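Local coordinates for L-arabinose ABC transporter, periplasmic L-arabinose-binding protein (Burkholderia thailandensis, PDB 4KZK) that binds sugar in the periplasm, here beta-D-galactopyranose, and probably delivers L-arabinose and related sugars to an ABC transporter for uptake, at residues A[42-47]-A[122-127]; A[51-56]-A[289-294]; A[57-62]-A[67-72]; A[278-283]-A[323-328]. One frame throughout, in Å; residues are numbered along the deposited sequence.

Contact 1. Residues A[42-47]-A[122-127]; sequences VVKQPD and VDDQLV. With GAL (beta-D-galactopyranose), chain B.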
# COMPACT_ATOMS: atom_id res chain seq x y z
N VAL A 42 -8.32 10.99 -6.95
CA VAL A 42 -7.17 11.79 -6.51
C VAL A 42 -6.27 10.88 -5.71
O VAL A 42 -6.73 10.24 -4.79
CB VAL A 42 -7.65 13.01 -5.69
CG1 VAL A 42 -6.46 13.78 -5.12
CG2 VAL A 42 -8.55 13.89 -6.57
N VAL A 43 -4.99 10.80 -6.08
CA VAL A 43 -4.05 9.87 -5.44
C VAL A 43 -2.80 10.53 -4.89
O VAL A 43 -2.25 11.47 -5.48
CB VAL A 43 -3.64 8.72 -6.40
CG1 VAL A 43 -4.87 7.98 -6.91
CG2 VAL A 43 -2.78 9.23 -7.56
N LYS A 44 -2.31 10.03 -3.76
CA LYS A 44 -1.17 10.66 -3.10
C LYS A 44 0.15 10.51 -3.85
O LYS A 44 1.03 11.36 -3.72
CB LYS A 44 -1.01 10.13 -1.67
CG LYS A 44 -0.81 8.63 -1.57
CD LYS A 44 -0.60 8.14 -0.14
CE LYS A 44 -0.30 6.65 -0.15
NZ LYS A 44 -0.07 6.03 1.21
N GLN A 45 0.31 9.42 -4.62
CA GLN A 45 1.64 9.02 -5.14
C GLN A 45 1.52 8.41 -6.52
O GLN A 45 1.49 7.18 -6.67
CB GLN A 45 2.34 8.03 -4.20
CG GLN A 45 2.98 8.70 -2.99
CD GLN A 45 3.61 7.69 -2.06
OE1 GLN A 45 4.36 6.81 -2.49
NE2 GLN A 45 3.30 7.78 -0.77
N PRO A 46 1.50 9.25 -7.56
CA PRO A 46 1.32 8.71 -8.92
C PRO A 46 2.50 7.87 -9.42
O PRO A 46 2.35 7.18 -10.41
CB PRO A 46 1.18 9.96 -9.78
CG PRO A 46 1.96 10.99 -9.03
CD PRO A 46 1.67 10.71 -7.58
N ASP A 47 3.65 7.98 -8.76
CA ASP A 47 4.83 7.19 -9.11
C ASP A 47 4.84 5.82 -8.41
O ASP A 47 5.84 5.10 -8.49
CB ASP A 47 6.11 7.99 -8.83
CG ASP A 47 6.29 8.37 -7.38
OD1 ASP A 47 5.28 8.41 -6.63
OD2 ASP A 47 7.43 8.69 -6.97
N VAL A 122 -10.10 5.91 -0.40
CA VAL A 122 -9.54 4.62 -0.80
C VAL A 122 -8.14 4.52 -0.22
O VAL A 122 -7.39 5.51 -0.19
CB VAL A 122 -9.61 4.42 -2.34
CG1 VAL A 122 -8.72 5.40 -3.08
CG2 VAL A 122 -9.32 2.98 -2.71
N ASP A 123 -7.81 3.31 0.25
CA ASP A 123 -6.51 2.92 0.81
C ASP A 123 -6.25 3.46 2.19
O ASP A 123 -6.15 2.69 3.12
CB ASP A 123 -5.36 3.24 -0.15
CG ASP A 123 -5.63 2.71 -1.53
OD1 ASP A 123 -5.81 1.47 -1.65
OD2 ASP A 123 -5.73 3.50 -2.48
N ASP A 124 -6.20 4.78 2.31
CA ASP A 124 -5.80 5.45 3.53
C ASP A 124 -7.01 6.20 4.07
O ASP A 124 -7.46 7.18 3.49
CB ASP A 124 -4.66 6.41 3.28
CG ASP A 124 -3.39 5.74 2.73
OD1 ASP A 124 -3.40 4.50 2.55
OD2 ASP A 124 -2.40 6.47 2.49
N GLN A 125 -7.52 5.74 5.21
CA GLN A 125 -8.78 6.26 5.75
C GLN A 125 -8.60 7.63 6.39
O GLN A 125 -7.70 7.84 7.19
CB GLN A 125 -9.37 5.26 6.76
CG GLN A 125 -10.81 5.58 7.15
CD GLN A 125 -11.42 4.51 8.05
OE1 GLN A 125 -10.70 3.75 8.73
NE2 GLN A 125 -12.74 4.44 8.06
N LEU A 126 -9.50 8.56 6.04
CA LEU A 126 -9.42 9.92 6.57
C LEU A 126 -9.80 9.92 8.06
O LEU A 126 -10.66 9.13 8.49
CB LEU A 126 -10.35 10.84 5.77
CG LEU A 126 -10.02 11.02 4.28
CD1 LEU A 126 -11.11 11.85 3.61
CD2 LEU A 126 -8.66 11.64 4.07
N VAL A 127 -9.16 10.79 8.84
CA VAL A 127 -9.38 10.84 10.30
C VAL A 127 -9.49 12.27 10.79
O VAL A 127 -9.07 13.22 10.11
CB VAL A 127 -8.24 10.16 11.11
CG1 VAL A 127 -8.08 8.71 10.69
CG2 VAL A 127 -6.93 10.94 10.96
C1 GAL B . -1.45 2.65 0.43
C2 GAL B . -0.05 2.44 -0.14
C3 GAL B . -0.18 1.75 -1.51
C4 GAL B . -1.02 0.49 -1.37
C5 GAL B . -2.37 0.85 -0.78
C6 GAL B . -3.24 -0.39 -0.56
O1 GAL B . -1.30 3.17 1.74
O2 GAL B . 0.57 3.70 -0.27
O3 GAL B . 1.10 1.46 -2.07
O4 GAL B . -0.35 -0.48 -0.60
O5 GAL B . -2.15 1.42 0.51
O6 GAL B . -4.49 -0.03 0.01
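One salt bridge joins the two segments: Lys-44 NZ donates to Asp-124 OD2 over 2.7 Å. The ammonium sits on the syn lone pair of that oxygen, on the side of OD1, and the two side chains meet at about a right angle. The lysine chain is fully extended beyond CG, with chi2 to chi4 all near 180°, which lets NZ span the gap between backbones whose nearest CA atoms, of Lys-44 and Asp-124, are 9.6 Å apart.

The other links between the segments run through the sugar. Lys-44 NZ donates to O2 of the galactose at 2.8 Å and, over a longer path of 3.2 Å, to O1. The anomeric hydroxyl O1 in turn donates to Asp-124 OD1 (2.6 Å), so the carboxylate divides its oxygens, one for the lysine and one for the ligand. The positive charge beside it would be expected to keep Asp-124 ionised.

The two segments run from the C-terminal ends of parallel strands 38-43 and 118-122, which have strand 94-98 between them, into loops that line the cleft between the two lobes of a periplasmic binding protein. Asp-48, Arg-185, Asn-239 and Asn-266 complete the polar shell of the galactose.

Asp-123 takes a different part of the ligand: its OD1 accepts from the exocyclic O6 at 2.6 Å, while CB lies 3.7 Å from the ring oxygen O5. The same OD1 is hydrogen-bonded to Trp-50 NE1 and His-294 ND1, both pocket residues, so three partners gather on one oxygen.

Contact 2. Residues A[51-56]-A[289-294]; sequences FQDEWR and LNPRLH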
# COMPACT_ATOMS: atom_id res chain seq x y z
N PHE A 51 -1.35 3.03 -7.73
CA PHE A 51 -2.31 4.08 -8.02
C PHE A 51 -2.56 4.20 -9.50
O PHE A 51 -3.66 4.52 -9.93
CB PHE A 51 -1.87 5.40 -7.37
CG PHE A 51 -1.96 5.36 -5.88
CD1 PHE A 51 -3.17 5.25 -5.26
CD2 PHE A 51 -0.83 5.34 -5.09
CE1 PHE A 51 -3.25 5.12 -3.88
CE2 PHE A 51 -0.90 5.20 -3.72
CZ PHE A 51 -2.12 5.11 -3.12
N GLN A 52 -1.55 3.91 -10.29
CA GLN A 52 -1.75 3.79 -11.74
C GLN A 52 -2.74 2.66 -12.04
O GLN A 52 -3.60 2.76 -12.94
CB GLN A 52 -0.41 3.58 -12.47
CG GLN A 52 0.55 4.79 -12.37
CD GLN A 52 0.06 6.04 -13.09
OE1 GLN A 52 -0.79 5.97 -13.97
NE2 GLN A 52 0.62 7.20 -12.72
N ASP A 53 -2.67 1.57 -11.28
CA ASP A 53 -3.59 0.45 -11.48
C ASP A 53 -5.00 0.82 -11.05
O ASP A 53 -5.96 0.47 -11.75
CB ASP A 53 -3.15 -0.79 -10.70
CG ASP A 53 -1.88 -1.42 -11.23
OD1 ASP A 53 -1.50 -1.19 -12.40
OD2 ASP A 53 -1.27 -2.20 -10.49
N GLU A 54 -5.14 1.51 -9.93
CA GLU A 54 -6.47 2.02 -9.54
C GLU A 54 -7.05 2.86 -10.65
O GLU A 54 -8.23 2.68 -11.01
CB GLU A 54 -6.36 2.85 -8.27
CG GLU A 54 -6.21 2.00 -7.02
CD GLU A 54 -6.22 2.84 -5.75
OE1 GLU A 54 -6.10 4.06 -5.84
OE2 GLU A 54 -6.35 2.24 -4.65
N TRP A 55 -6.25 3.78 -11.20
CA TRP A 55 -6.70 4.66 -12.29
C TRP A 55 -7.14 3.91 -13.54
O TRP A 55 -8.14 4.28 -14.16
CB TRP A 55 -5.63 5.68 -12.67
CG TRP A 55 -5.60 6.93 -11.80
CD1 TRP A 55 -6.61 7.41 -11.01
CD2 TRP A 55 -4.56 7.91 -11.75
NE1 TRP A 55 -6.24 8.60 -10.44
CE2 TRP A 55 -4.98 8.93 -10.87
CE3 TRP A 55 -3.31 8.02 -12.35
CZ2 TRP A 55 -4.20 10.04 -10.60
CZ3 TRP A 55 -2.53 9.12 -12.07
CH2 TRP A 55 -2.98 10.12 -11.21
N ARG A 56 -6.40 2.87 -13.91
CA ARG A 56 -6.72 2.11 -15.12
C ARG A 56 -8.08 1.44 -14.94
O ARG A 56 -8.90 1.41 -15.88
CB ARG A 56 -5.62 1.08 -15.41
CG ARG A 56 -5.96 0.08 -16.50
CD ARG A 56 -4.75 -0.73 -16.91
NE ARG A 56 -4.21 -1.59 -15.86
CZ ARG A 56 -4.43 -2.92 -15.74
NH1 ARG A 56 -5.22 -3.57 -16.59
NH2 ARG A 56 -3.85 -3.60 -14.75
N LEU A 289 -2.55 -7.59 -4.15
CA LEU A 289 -3.84 -6.96 -3.93
C LEU A 289 -4.64 -6.83 -5.23
O LEU A 289 -4.14 -7.08 -6.34
CB LEU A 289 -3.62 -5.57 -3.33
CG LEU A 289 -2.82 -5.51 -2.03
CD1 LEU A 289 -2.71 -4.06 -1.60
CD2 LEU A 289 -3.38 -6.36 -0.90
N ASN A 290 -5.89 -6.40 -5.09
CA ASN A 290 -6.82 -6.35 -6.21
C ASN A 290 -7.23 -4.91 -6.58
O ASN A 290 -8.21 -4.39 -6.02
CB ASN A 290 -8.05 -7.21 -5.95
CG ASN A 290 -8.89 -7.39 -7.19
OD1 ASN A 290 -8.71 -6.67 -8.18
ND2 ASN A 290 -9.82 -8.34 -7.17
N PRO A 291 -6.53 -4.28 -7.53
CA PRO A 291 -6.85 -2.88 -7.82
C PRO A 291 -8.15 -2.70 -8.59
O PRO A 291 -8.64 -1.58 -8.76
CB PRO A 291 -5.67 -2.41 -8.67
CG PRO A 291 -5.23 -3.65 -9.39
CD PRO A 291 -5.38 -4.73 -8.35
N ARG A 292 -8.72 -3.80 -9.10
CA ARG A 292 -10.07 -3.72 -9.65
C ARG A 292 -11.07 -3.34 -8.56
O ARG A 292 -11.99 -2.53 -8.80
CB ARG A 292 -10.49 -5.03 -10.29
CG ARG A 292 -11.78 -4.90 -11.07
CD ARG A 292 -12.17 -6.22 -11.71
NE ARG A 292 -11.17 -6.70 -12.65
CZ ARG A 292 -11.14 -6.43 -13.96
NH1 ARG A 292 -12.04 -5.61 -14.51
NH2 ARG A 292 -10.17 -6.96 -14.71
N LEU A 293 -10.92 -3.91 -7.38
CA LEU A 293 -11.81 -3.56 -6.26
C LEU A 293 -11.61 -2.09 -5.88
O LEU A 293 -12.56 -1.32 -5.81
CB LEU A 293 -11.58 -4.46 -5.06
CG LEU A 293 -11.78 -5.98 -5.26
CD1 LEU A 293 -11.47 -6.76 -4.00
CD2 LEU A 293 -13.18 -6.28 -5.76
N HIS A 294 -10.36 -1.68 -5.70
CA HIS A 294 -10.05 -0.32 -5.26
C HIS A 294 -10.26 0.76 -6.31
O HIS A 294 -10.43 1.92 -5.97
CB HIS A 294 -8.61 -0.26 -4.73
CG HIS A 294 -8.42 -1.00 -3.45
ND1 HIS A 294 -7.69 -0.49 -2.40
CD2 HIS A 294 -8.86 -2.22 -3.05
CE1 HIS A 294 -7.68 -1.37 -1.41
NE2 HIS A 294 -8.40 -2.42 -1.77
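Glu-54 reaches toward His-294 with its side chain, and the approach tightens toward the tip. Its CB begins to one side of the segment 289-294, with CG anti to the carbonyl carbon (chi1 -76°) and the chain extended from there. CG comes within 4.0 Å of His-294 CB, and CD keeps the same distance from that carbon. At the end, OE2 closes to 3.4 Å from His-294 CB and lies near the plane of the imidazole, at its edge; carboxylate and ring planes are 34° apart. The distance from OE2 to ND1 is 3.8 Å, and ND1 instead hydrogen-bonds Asp-123 OD1 in the sugar pocket. OE2 also lies close to Asp-123 OD2, a carboxylate pair that may share a proton.

Here helix 49-65 meets the start of helix 291-308, in the periplasmic binding protein fold where both helices border the ligand cleft. Asn-290 is the N-cap of the second helix, its OD1 accepting a weak bond from Arg-292 N.

One turn nearer the opening of that helix, Pro-291 presses its ring on the first helix: its CB is 3.6 Å from Asp-53 CB. The carboxylate of Asp-53 is engaged elsewhere, OD2 being hydrogen-bonded to Ser-268 OG.

Contact 3. Residues A[57-62]-A[67-72]; sequences FAEQAA and FTLVKI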
# COMPACT_ATOMS: atom_id res chain seq x y z
N PHE A 57 -8.34 0.89 -13.76
CA PHE A 57 -9.63 0.24 -13.50
C PHE A 57 -10.77 1.23 -13.29
O PHE A 57 -11.92 0.96 -13.69
CB PHE A 57 -9.50 -0.77 -12.36
CG PHE A 57 -8.79 -2.00 -12.79
CD1 PHE A 57 -9.41 -2.86 -13.68
CD2 PHE A 57 -7.51 -2.29 -12.38
CE1 PHE A 57 -8.78 -4.00 -14.12
CE2 PHE A 57 -6.86 -3.44 -12.83
CZ PHE A 57 -7.51 -4.30 -13.71
N ALA A 58 -10.46 2.39 -12.72
CA ALA A 58 -11.44 3.48 -12.64
C ALA A 58 -11.83 3.95 -14.04
O ALA A 58 -12.99 4.27 -14.26
CB ALA A 58 -10.91 4.65 -11.82
N GLU A 59 -10.88 3.97 -14.98
CA GLU A 59 -11.18 4.27 -16.39
C GLU A 59 -12.11 3.25 -17.01
O GLU A 59 -12.97 3.60 -17.86
CB GLU A 59 -9.91 4.34 -17.23
CG GLU A 59 -9.08 5.59 -17.05
CD GLU A 59 -9.75 6.84 -17.61
OE1 GLU A 59 -10.81 6.76 -18.29
OE2 GLU A 59 -9.17 7.92 -17.39
N GLN A 60 -11.92 1.98 -16.66
CA GLN A 60 -12.82 0.92 -17.15
C GLN A 60 -14.24 1.16 -16.63
O GLN A 60 -15.22 1.01 -17.38
CB GLN A 60 -12.28 -0.45 -16.73
CG GLN A 60 -12.89 -1.68 -17.38
CD GLN A 60 -12.18 -2.97 -16.95
OE1 GLN A 60 -12.83 -3.93 -16.51
NE2 GLN A 60 -10.86 -2.99 -17.07
N ALA A 61 -14.35 1.56 -15.37
CA ALA A 61 -15.64 1.91 -14.77
C ALA A 61 -16.30 3.09 -15.49
O ALA A 61 -17.51 3.08 -15.73
CB ALA A 61 -15.48 2.21 -13.28
N ALA A 62 -15.48 4.07 -15.87
CA ALA A 62 -15.95 5.27 -16.58
C ALA A 62 -16.56 4.89 -17.93
O ALA A 62 -17.68 5.32 -18.26
CB ALA A 62 -14.82 6.25 -16.79
N PHE A 67 -19.50 7.59 -17.29
CA PHE A 67 -19.15 8.84 -16.62
C PHE A 67 -17.75 9.26 -17.08
O PHE A 67 -17.06 8.49 -17.75
CB PHE A 67 -19.28 8.73 -15.09
CG PHE A 67 -18.28 7.81 -14.44
CD1 PHE A 67 -17.02 8.27 -14.09
CD2 PHE A 67 -18.62 6.49 -14.13
CE1 PHE A 67 -16.09 7.44 -13.48
CE2 PHE A 67 -17.70 5.64 -13.53
CZ PHE A 67 -16.43 6.12 -13.20
N THR A 68 -17.37 10.49 -16.75
CA THR A 68 -16.08 11.06 -17.11
C THR A 68 -15.18 11.02 -15.88
O THR A 68 -15.54 11.54 -14.82
CB THR A 68 -16.23 12.52 -17.58
OG1 THR A 68 -16.90 12.54 -18.85
CG2 THR A 68 -14.87 13.22 -17.69
N LEU A 69 -14.01 10.38 -16.01
CA LEU A 69 -13.05 10.31 -14.92
C LEU A 69 -12.05 11.45 -15.04
O LEU A 69 -11.53 11.73 -16.11
CB LEU A 69 -12.31 8.98 -14.99
CG LEU A 69 -11.37 8.65 -13.83
CD1 LEU A 69 -12.18 8.21 -12.61
CD2 LEU A 69 -10.39 7.56 -14.26
N VAL A 70 -11.79 12.12 -13.92
CA VAL A 70 -10.73 13.12 -13.84
C VAL A 70 -9.68 12.62 -12.85
O VAL A 70 -9.95 12.53 -11.65
CB VAL A 70 -11.26 14.50 -13.42
CG1 VAL A 70 -10.13 15.54 -13.37
CG2 VAL A 70 -12.39 14.95 -14.33
N LYS A 71 -8.50 12.32 -13.38
CA LYS A 71 -7.38 11.76 -12.59
C LYS A 71 -6.43 12.87 -12.16
O LYS A 71 -5.92 13.60 -12.99
CB LYS A 71 -6.61 10.76 -13.45
CG LYS A 71 -7.40 9.55 -13.88
CD LYS A 71 -6.59 8.61 -14.77
CE LYS A 71 -6.22 9.24 -16.09
NZ LYS A 71 -5.75 8.22 -17.07
N ILE A 72 -6.22 13.00 -10.85
CA ILE A 72 -5.34 14.06 -10.32
C ILE A 72 -4.39 13.50 -9.26
O ILE A 72 -4.80 12.76 -8.37
CB ILE A 72 -6.14 15.25 -9.75
CG1 ILE A 72 -7.18 15.76 -10.76
CG2 ILE A 72 -5.21 16.41 -9.39
CD1 ILE A 72 -8.16 16.75 -10.17
O HOH W 1 -9.52 10.53 -17.61
O HOH W 2 -13.06 9.21 -18.43
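Apolar contacts dominate where Ala-62 lies over the ring of Phe-67. Its CA stands 3.5 Å from the ring centroid and 13° off the normal, a CH-pi contact over one face, while Ala-62 CB reaches CE1 of the same ring at 3.7 Å. With chi1 at 68°, Phe-67 CG lies between the backbone N and the carbonyl carbon, and the ring folds under the helix. Farther along, Ala-58 CB is 3.8 Å from Leu-69 CD2.

Helix 49-65 and strand 68-73 are the last two elements of a beta-alpha-beta unit that starts with strand 38-43. The short segments run nearly antiparallel, at 157°, with axes 7.9 Å apart, and the small alanine side chains are consistent with this close approach to the outermost strand of the sheet.

One backbone hydrogen bond crosses at the turn, from Phe-67 N to Ala-62 O (3.1 Å).

Polar contacts lie toward solvent, round Glu-59 and Lys-71. Glu-59 OE2 forms a long, weak salt bridge to Lys-71 NZ (3.4 Å). One water donates to both Glu-59 OE2 and Leu-69 O, and a second accepts from Leu-69 N at 2.9 Å and donates weakly to Glu-59 OE1.

Contact 4. Residues A[278-283]-A[323-328]; sequences PKPTGF and ITRANE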
# COMPACT_ATOMS: atom_id res chain seq x y z
N PRO A 278 17.02 -10.84 -14.47
CA PRO A 278 17.66 -12.09 -14.86
C PRO A 278 18.31 -12.82 -13.70
O PRO A 278 18.32 -14.05 -13.71
CB PRO A 278 18.71 -11.65 -15.89
CG PRO A 278 18.21 -10.36 -16.42
CD PRO A 278 17.43 -9.71 -15.32
N LYS A 279 18.84 -12.07 -12.73
CA LYS A 279 19.35 -12.64 -11.49
C LYS A 279 18.35 -12.27 -10.40
O LYS A 279 18.10 -11.09 -10.20
CB LYS A 279 20.72 -12.07 -11.12
N PRO A 280 17.77 -13.28 -9.72
CA PRO A 280 16.85 -12.94 -8.65
C PRO A 280 17.50 -12.08 -7.56
O PRO A 280 18.69 -12.17 -7.30
CB PRO A 280 16.42 -14.31 -8.09
CG PRO A 280 16.67 -15.27 -9.20
CD PRO A 280 17.81 -14.73 -10.00
N THR A 281 16.70 -11.19 -6.98
CA THR A 281 17.10 -10.31 -5.90
C THR A 281 16.46 -10.80 -4.61
O THR A 281 15.60 -11.70 -4.62
CB THR A 281 16.59 -8.88 -6.17
OG1 THR A 281 15.15 -8.90 -6.12
CG2 THR A 281 17.03 -8.40 -7.54
N GLY A 282 16.84 -10.15 -3.52
CA GLY A 282 16.28 -10.40 -2.20
C GLY A 282 14.81 -10.08 -2.04
O GLY A 282 14.23 -10.43 -1.01
N PHE A 283 14.20 -9.42 -3.03
CA PHE A 283 12.76 -9.26 -3.07
C PHE A 283 12.17 -10.60 -3.54
O PHE A 283 12.17 -10.91 -4.75
CB PHE A 283 12.39 -8.13 -4.01
CG PHE A 283 10.96 -7.72 -3.92
CD1 PHE A 283 9.98 -8.42 -4.59
CD2 PHE A 283 10.59 -6.64 -3.13
CE1 PHE A 283 8.66 -8.03 -4.51
CE2 PHE A 283 9.26 -6.25 -3.04
CZ PHE A 283 8.30 -6.96 -3.72
N ILE A 323 2.32 -13.85 -3.98
CA ILE A 323 2.94 -14.16 -5.27
C ILE A 323 4.45 -14.13 -5.13
O ILE A 323 5.01 -13.34 -4.37
CB ILE A 323 2.47 -13.25 -6.43
CG1 ILE A 323 2.75 -11.77 -6.17
CG2 ILE A 323 0.99 -13.50 -6.71
CD1 ILE A 323 2.48 -10.92 -7.41
N THR A 324 5.08 -15.02 -5.86
CA THR A 324 6.50 -15.10 -6.01
C THR A 324 6.81 -15.21 -7.51
O THR A 324 5.93 -15.18 -8.33
CB THR A 324 7.04 -16.36 -5.31
OG1 THR A 324 6.58 -17.50 -6.02
CG2 THR A 324 6.60 -16.40 -3.84
N ARG A 325 8.09 -15.36 -7.87
CA ARG A 325 8.46 -15.56 -9.26
C ARG A 325 7.72 -16.76 -9.87
O ARG A 325 7.43 -16.74 -11.06
CB ARG A 325 9.97 -15.73 -9.38
CG ARG A 325 10.72 -14.42 -9.15
CD ARG A 325 12.22 -14.58 -8.96
NE ARG A 325 12.86 -13.28 -8.76
CZ ARG A 325 12.85 -12.59 -7.63
NH1 ARG A 325 12.24 -13.07 -6.53
NH2 ARG A 325 13.44 -11.40 -7.57
N ALA A 326 7.41 -17.77 -9.07
CA ALA A 326 6.85 -19.02 -9.59
C ALA A 326 5.37 -18.92 -10.01
O ALA A 326 4.93 -19.63 -10.92
CB ALA A 326 6.99 -20.11 -8.54
N ASN A 327 4.60 -18.05 -9.36
CA ASN A 327 3.17 -17.98 -9.63
C ASN A 327 2.61 -16.62 -9.99
O ASN A 327 1.40 -16.47 -10.17
CB ASN A 327 2.40 -18.56 -8.44
CG ASN A 327 2.40 -17.62 -7.26
OD1 ASN A 327 3.28 -16.78 -7.15
ND2 ASN A 327 1.38 -17.70 -6.41
N GLU A 328 3.45 -15.59 -10.05
CA GLU A 328 2.91 -14.23 -10.25
C GLU A 328 2.07 -14.08 -11.52
O GLU A 328 1.02 -13.42 -11.51
CB GLU A 328 4.02 -13.18 -10.21
CG GLU A 328 5.17 -13.37 -11.16
CD GLU A 328 5.11 -12.52 -12.40
OE1 GLU A 328 4.10 -11.82 -12.61
OE2 GLU A 328 6.11 -12.56 -13.19
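Arg-325 sets its CG anti to the carbonyl carbon (chi1 -72°) and then runs extended from CG to NE, which carries its guanidinium across to the segment 278-283. In Thr-281, chi1 of 66° places OG1 between the backbone N and the carbonyl carbon, where it accepts from Phe-283 N and closes an ST turn. This turn leads into strand 283-288, which pairs antiparallel with strand 315-324 in the sheet of the periplasmic binding protein fold; the contact thus joins the loop before one strand to the end of its neighbour.

The guanidinium grips a single acceptor end-on. NH1 donates to Phe-283 O at 2.8 Å and NH2 to the same oxygen at 3.1 Å, the two donors tilted somewhat from the carbonyl plane. Both donors thus converge on one oxygen, which lies near the guanidinium plane. NH2 also makes a weak bond to Thr-281 OG1, whose stronger partner is the carboxylate of Glu-274.

Pro-280 lies over one face of the guanidinium, offset toward its rim, with CB 3.8 Å from Arg-325 NE.

The backbone on which Arg-325 sits forms a second ST turn, Thr-324 OG1 accepting from Ala-326 N. Asn-327 folds its side chain back over the same bend: its OD1 accepts from Thr-324 N at 2.8 Å, in the carbonyl plane and nearly straight at 171°.

Contacts 1 and 2 are buried beside the sugar, whereas contacts 3 and 4 are partly buried and lie about 20 Å from the chain centre. Contacts 2 and 3 share helix 49-65, using successive lengths of it, and contacts 1 and 3 meet where strands 38-43 and 68-73 pair. Asp-123 of contact 1 is hydrogen-bonded to His-294 of contact 2 and lies close to the carboxylate of Glu-54, so the two contacts adjoin. Chemistry follows position: charge and ligand hydrogen bonds in contact 1, van der Waals packing in contact 2, apolar packing with water-bridged polar groups in contact 3. Contact 4, about 28 Å from contact 1 between centres, relies on an arginine gripping a backbone carbonyl.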